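PDB 4DNG: uncharacterized aldehyde dehydrogenase AldY from Bacillus subtilis, which probably oxidises aldehydes to carboxylates with NAD(+) and may help protect cells against stress from ethanol and related compounds. Local coordinates for residues 132-144 against 465-478. Sequence-based numbering, arbitrary orientation.
Sequences IEGKTNKIYRLPL and VEEFTVTKWISIQK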
# COMPACT_ATOMS: atom_id res chain seq x y z
N ILE A 132 -11.19 5.29 -28.87
CA ILE A 132 -12.58 5.41 -29.25
C ILE A 132 -13.00 6.85 -29.32
O ILE A 132 -12.63 7.67 -28.48
CB ILE A 132 -13.47 4.64 -28.26
CG1 ILE A 132 -13.21 3.14 -28.35
CG2 ILE A 132 -14.94 4.95 -28.52
CD1 ILE A 132 -13.85 2.34 -27.24
N GLU A 133 -13.75 7.15 -30.36
CA GLU A 133 -14.37 8.44 -30.51
C GLU A 133 -15.50 8.47 -29.51
O GLU A 133 -16.06 7.43 -29.18
CB GLU A 133 -14.88 8.65 -31.94
CG GLU A 133 -13.77 8.82 -32.97
CD GLU A 133 -14.31 8.96 -34.38
OE1 GLU A 133 -15.53 8.74 -34.58
OE2 GLU A 133 -13.52 9.28 -35.29
N GLY A 134 -15.80 9.66 -29.01
CA GLY A 134 -17.00 9.91 -28.23
C GLY A 134 -16.82 9.47 -26.80
O GLY A 134 -17.68 9.66 -25.95
N LYS A 135 -15.66 8.91 -26.54
CA LYS A 135 -15.26 8.44 -25.22
C LYS A 135 -14.47 9.51 -24.44
O LYS A 135 -13.61 10.19 -24.99
CB LYS A 135 -14.45 7.14 -25.34
CG LYS A 135 -14.02 6.54 -24.02
CD LYS A 135 -13.68 5.07 -24.14
CE LYS A 135 -13.81 4.41 -22.78
NZ LYS A 135 -13.73 2.93 -22.85
N THR A 136 -14.80 9.64 -23.15
CA THR A 136 -14.13 10.58 -22.25
C THR A 136 -13.72 9.85 -21.00
O THR A 136 -14.55 9.17 -20.38
CB THR A 136 -15.05 11.76 -21.87
OG1 THR A 136 -15.56 12.38 -23.06
CG2 THR A 136 -14.30 12.80 -21.05
N ASN A 137 -12.45 9.98 -20.64
CA ASN A 137 -11.90 9.44 -19.40
C ASN A 137 -11.60 10.55 -18.39
O ASN A 137 -10.74 11.40 -18.64
CB ASN A 137 -10.64 8.62 -19.67
CG ASN A 137 -10.91 7.41 -20.54
OD1 ASN A 137 -11.84 6.65 -20.29
ND2 ASN A 137 -10.07 7.21 -21.55
N LYS A 138 -12.31 10.54 -17.27
CA LYS A 138 -12.17 11.55 -16.23
C LYS A 138 -11.75 10.94 -14.91
O LYS A 138 -12.29 9.92 -14.47
CB LYS A 138 -13.47 12.31 -16.03
CG LYS A 138 -13.72 13.39 -17.07
CD LYS A 138 -14.87 14.28 -16.64
CE LYS A 138 -16.19 13.62 -16.97
NZ LYS A 138 -17.28 14.64 -16.78
N ILE A 139 -10.78 11.58 -14.27
CA ILE A 139 -10.28 11.13 -12.99
C ILE A 139 -10.62 12.17 -11.94
O ILE A 139 -10.39 13.37 -12.14
CB ILE A 139 -8.77 10.84 -13.05
CG1 ILE A 139 -8.51 9.68 -14.01
CG2 ILE A 139 -8.22 10.54 -11.66
CD1 ILE A 139 -7.11 9.64 -14.58
N TYR A 140 -11.21 11.70 -10.85
CA TYR A 140 -11.58 12.56 -9.74
C TYR A 140 -10.81 12.18 -8.51
O TYR A 140 -10.43 11.01 -8.31
CB TYR A 140 -13.06 12.42 -9.44
CG TYR A 140 -13.95 12.81 -10.57
CD1 TYR A 140 -14.12 11.97 -11.67
CD2 TYR A 140 -14.66 14.01 -10.54
CE1 TYR A 140 -14.95 12.32 -12.71
CE2 TYR A 140 -15.50 14.36 -11.58
CZ TYR A 140 -15.64 13.51 -12.66
OH TYR A 140 -16.46 13.84 -13.71
N ARG A 141 -10.58 13.19 -7.68
CA ARG A 141 -9.86 13.07 -6.44
C ARG A 141 -10.91 13.17 -5.36
O ARG A 141 -11.49 14.25 -5.13
CB ARG A 141 -8.87 14.22 -6.30
CG ARG A 141 -8.28 14.38 -4.91
CD ARG A 141 -7.03 13.54 -4.74
NE ARG A 141 -5.92 14.05 -5.53
CZ ARG A 141 -5.06 13.26 -6.17
NH1 ARG A 141 -5.20 11.94 -6.12
NH2 ARG A 141 -4.07 13.78 -6.86
N LEU A 142 -11.16 12.05 -4.70
CA LEU A 142 -12.20 11.95 -3.69
C LEU A 142 -11.58 11.57 -2.35
O LEU A 142 -10.46 11.06 -2.31
CB LEU A 142 -13.23 10.90 -4.13
CG LEU A 142 -14.57 11.28 -4.80
CD1 LEU A 142 -14.45 12.29 -5.94
CD2 LEU A 142 -15.26 10.02 -5.31
N PRO A 143 -12.30 11.79 -1.24
CA PRO A 143 -11.83 11.31 0.09
C PRO A 143 -11.67 9.77 0.18
O PRO A 143 -12.26 9.03 -0.61
CB PRO A 143 -12.92 11.80 1.05
CG PRO A 143 -14.11 12.16 0.20
CD PRO A 143 -13.58 12.52 -1.16
N LEU A 144 -10.87 9.29 1.12
CA LEU A 144 -10.71 7.83 1.29
C LEU A 144 -11.87 7.26 2.08
O LEU A 144 -12.42 6.21 1.72
CB LEU A 144 -9.41 7.52 2.00
CG LEU A 144 -8.97 6.08 2.20
CD1 LEU A 144 -9.05 5.23 0.93
CD2 LEU A 144 -7.55 6.15 2.72
N VAL A 465 -1.32 13.61 -0.17
CA VAL A 465 -2.63 13.72 -0.82
C VAL A 465 -3.08 12.38 -1.39
O VAL A 465 -4.21 11.97 -1.18
CB VAL A 465 -2.64 14.86 -1.89
CG1 VAL A 465 -3.76 14.70 -2.90
CG2 VAL A 465 -2.75 16.23 -1.21
N GLU A 466 -2.18 11.68 -2.08
CA GLU A 466 -2.48 10.33 -2.59
C GLU A 466 -2.83 9.36 -1.46
O GLU A 466 -3.66 8.49 -1.64
CB GLU A 466 -1.31 9.74 -3.41
CG GLU A 466 -0.66 10.65 -4.45
CD GLU A 466 -1.57 11.06 -5.60
OE1 GLU A 466 -2.46 10.27 -6.01
OE2 GLU A 466 -1.40 12.19 -6.10
N GLU A 467 -2.18 9.52 -0.29
CA GLU A 467 -2.35 8.58 0.82
C GLU A 467 -3.73 8.68 1.43
O GLU A 467 -4.32 7.67 1.80
CB GLU A 467 -1.28 8.77 1.91
CG GLU A 467 0.04 8.03 1.69
CD GLU A 467 1.05 8.25 2.83
OE1 GLU A 467 2.02 9.03 2.64
OE2 GLU A 467 0.87 7.66 3.92
N PHE A 468 -4.27 9.89 1.48
CA PHE A 468 -5.54 10.15 2.16
C PHE A 468 -6.69 10.38 1.19
O PHE A 468 -7.80 10.73 1.60
CB PHE A 468 -5.39 11.32 3.15
CG PHE A 468 -4.51 10.99 4.32
CD1 PHE A 468 -5.04 10.41 5.47
CD2 PHE A 468 -3.14 11.22 4.26
CE1 PHE A 468 -4.23 10.08 6.55
CE2 PHE A 468 -2.32 10.89 5.33
CZ PHE A 468 -2.87 10.31 6.47
N THR A 469 -6.43 10.19 -0.09
CA THR A 469 -7.51 10.28 -1.08
C THR A 469 -7.54 9.07 -1.96
O THR A 469 -6.53 8.36 -2.08
CB THR A 469 -7.40 11.52 -1.98
OG1 THR A 469 -6.21 11.44 -2.79
CG2 THR A 469 -7.40 12.80 -1.14
N VAL A 470 -8.70 8.84 -2.58
CA VAL A 470 -8.80 7.82 -3.62
C VAL A 470 -8.91 8.43 -5.03
O VAL A 470 -9.42 9.54 -5.25
CB VAL A 470 -9.92 6.83 -3.31
CG1 VAL A 470 -11.28 7.41 -3.65
CG2 VAL A 470 -9.67 5.51 -4.04
N THR A 471 -8.39 7.70 -6.00
CA THR A 471 -8.48 8.10 -7.39
C THR A 471 -9.70 7.42 -7.98
O THR A 471 -9.78 6.19 -8.00
CB THR A 471 -7.18 7.74 -8.13
OG1 THR A 471 -6.25 8.82 -7.98
CG2 THR A 471 -7.42 7.50 -9.62
N LYS A 472 -10.67 8.22 -8.41
CA LYS A 472 -11.86 7.65 -9.05
C LYS A 472 -11.87 7.92 -10.55
O LYS A 472 -11.72 9.07 -11.00
CB LYS A 472 -13.15 8.15 -8.36
CG LYS A 472 -14.46 7.74 -9.06
CD LYS A 472 -14.84 6.29 -8.85
CE LYS A 472 -15.93 5.83 -9.81
NZ LYS A 472 -16.80 4.75 -9.26
N TRP A 473 -12.07 6.86 -11.33
CA TRP A 473 -12.04 6.93 -12.77
C TRP A 473 -13.40 6.64 -13.36
O TRP A 473 -14.05 5.67 -13.00
CB TRP A 473 -10.94 6.01 -13.32
CG TRP A 473 -10.93 5.83 -14.82
CD1 TRP A 473 -10.64 6.80 -15.79
CD2 TRP A 473 -11.21 4.60 -15.58
NE1 TRP A 473 -10.74 6.27 -17.06
CE2 TRP A 473 -11.07 4.96 -17.00
CE3 TRP A 473 -11.56 3.30 -15.24
CZ2 TRP A 473 -11.27 4.03 -18.01
CZ3 TRP A 473 -11.76 2.37 -16.27
CH2 TRP A 473 -11.62 2.73 -17.62
N ILE A 474 -13.85 7.52 -14.25
CA ILE A 474 -15.15 7.35 -14.90
C ILE A 474 -15.00 7.50 -16.41
O ILE A 474 -14.44 8.50 -16.87
CB ILE A 474 -16.18 8.36 -14.34
CG1 ILE A 474 -16.28 8.22 -12.81
CG2 ILE A 474 -17.53 8.18 -15.03
CD1 ILE A 474 -16.99 9.36 -12.13
N SER A 475 -15.48 6.51 -17.16
CA SER A 475 -15.59 6.61 -18.63
C SER A 475 -17.02 6.88 -19.03
O SER A 475 -17.92 6.14 -18.63
CB SER A 475 -15.12 5.32 -19.32
OG SER A 475 -13.83 4.96 -18.87
N ILE A 476 -17.23 7.94 -19.82
CA ILE A 476 -18.55 8.21 -20.41
C ILE A 476 -18.53 8.01 -21.94
O ILE A 476 -17.51 8.26 -22.59
CB ILE A 476 -19.14 9.60 -20.04
CG1 ILE A 476 -18.65 10.71 -20.98
CG2 ILE A 476 -18.88 9.96 -18.57
CD1 ILE A 476 -19.56 11.04 -22.15
N GLN A 477 -19.66 7.57 -22.49
CA GLN A 477 -19.79 7.24 -23.90
C GLN A 477 -20.90 8.05 -24.53
O GLN A 477 -21.99 8.14 -23.96
CB GLN A 477 -20.12 5.75 -24.04
CG GLN A 477 -19.70 5.13 -25.36
CD GLN A 477 -18.19 4.98 -25.45
OE1 GLN A 477 -17.57 4.31 -24.63
NE2 GLN A 477 -17.60 5.63 -26.45
N LYS A 478 -20.63 8.63 -25.70
CA LYS A 478 -21.64 9.28 -26.54
C LYS A 478 -22.06 8.37 -27.69
O LYS A 478 -22.99 7.58 -27.55
CB LYS A 478 -21.12 10.60 -27.12
CG LYS A 478 -20.85 11.68 -26.09
CD LYS A 478 -19.71 12.58 -26.54
CE LYS A 478 -18.96 13.13 -25.33
NZ LYS A 478 -17.55 13.46 -25.67
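Gly134 O accepts a hydrogen bond from Lys478 N near the outer end of the pair formed by strands 135-143 and 469-477. They form the antiparallel arm that aldehyde dehydrogenases use for oligomerisation. Thr136, Lys138, Tyr140 and Leu142 each exchange two backbone hydrogen bonds with Ile476, Ile474, Lys472 and Val470 respectively. Asn137 places its amide beside the Trp473 indole, the two planes 43° apart. Its CB lies at the ring edge, 3.5 Å from Trp473 NE1, while ND2 is held by Ser130 and Val128. Lys138 NZ forms a salt bridge with Glu422 of the second subunit. Ile139 sends CG1 to Trp473 CD1 (4.0 Å) and CG2 to the methyl of Thr471. On the other face of the sheet, Tyr140 CE1 meets Ile474 CD1 at 3.6 Å, the two side chains nearly perpendicular. Tyr140 OH hydrogen-bonds the same Glu422. Residues 473-476 also pair with a strand of that subunit, and the sheet continues across the interface. Arg141 has CG anti to the backbone N (chi1 167°), then bends at chi2 and chi3 toward helix 462-468. Val465 CG1 sits over one guanidinium face, 3.5 Å from Arg141 NE. A leucine here would probably leave Glu466 without this cationic partner and remove the side-chain tie to the 462-468 helix. The salt bridge is backed by two weak, bent hydrogen bonds: Arg141 NH1 to Glu466 OE1 and Arg141 NH2 to Glu466 OE2, each 3.2 Å.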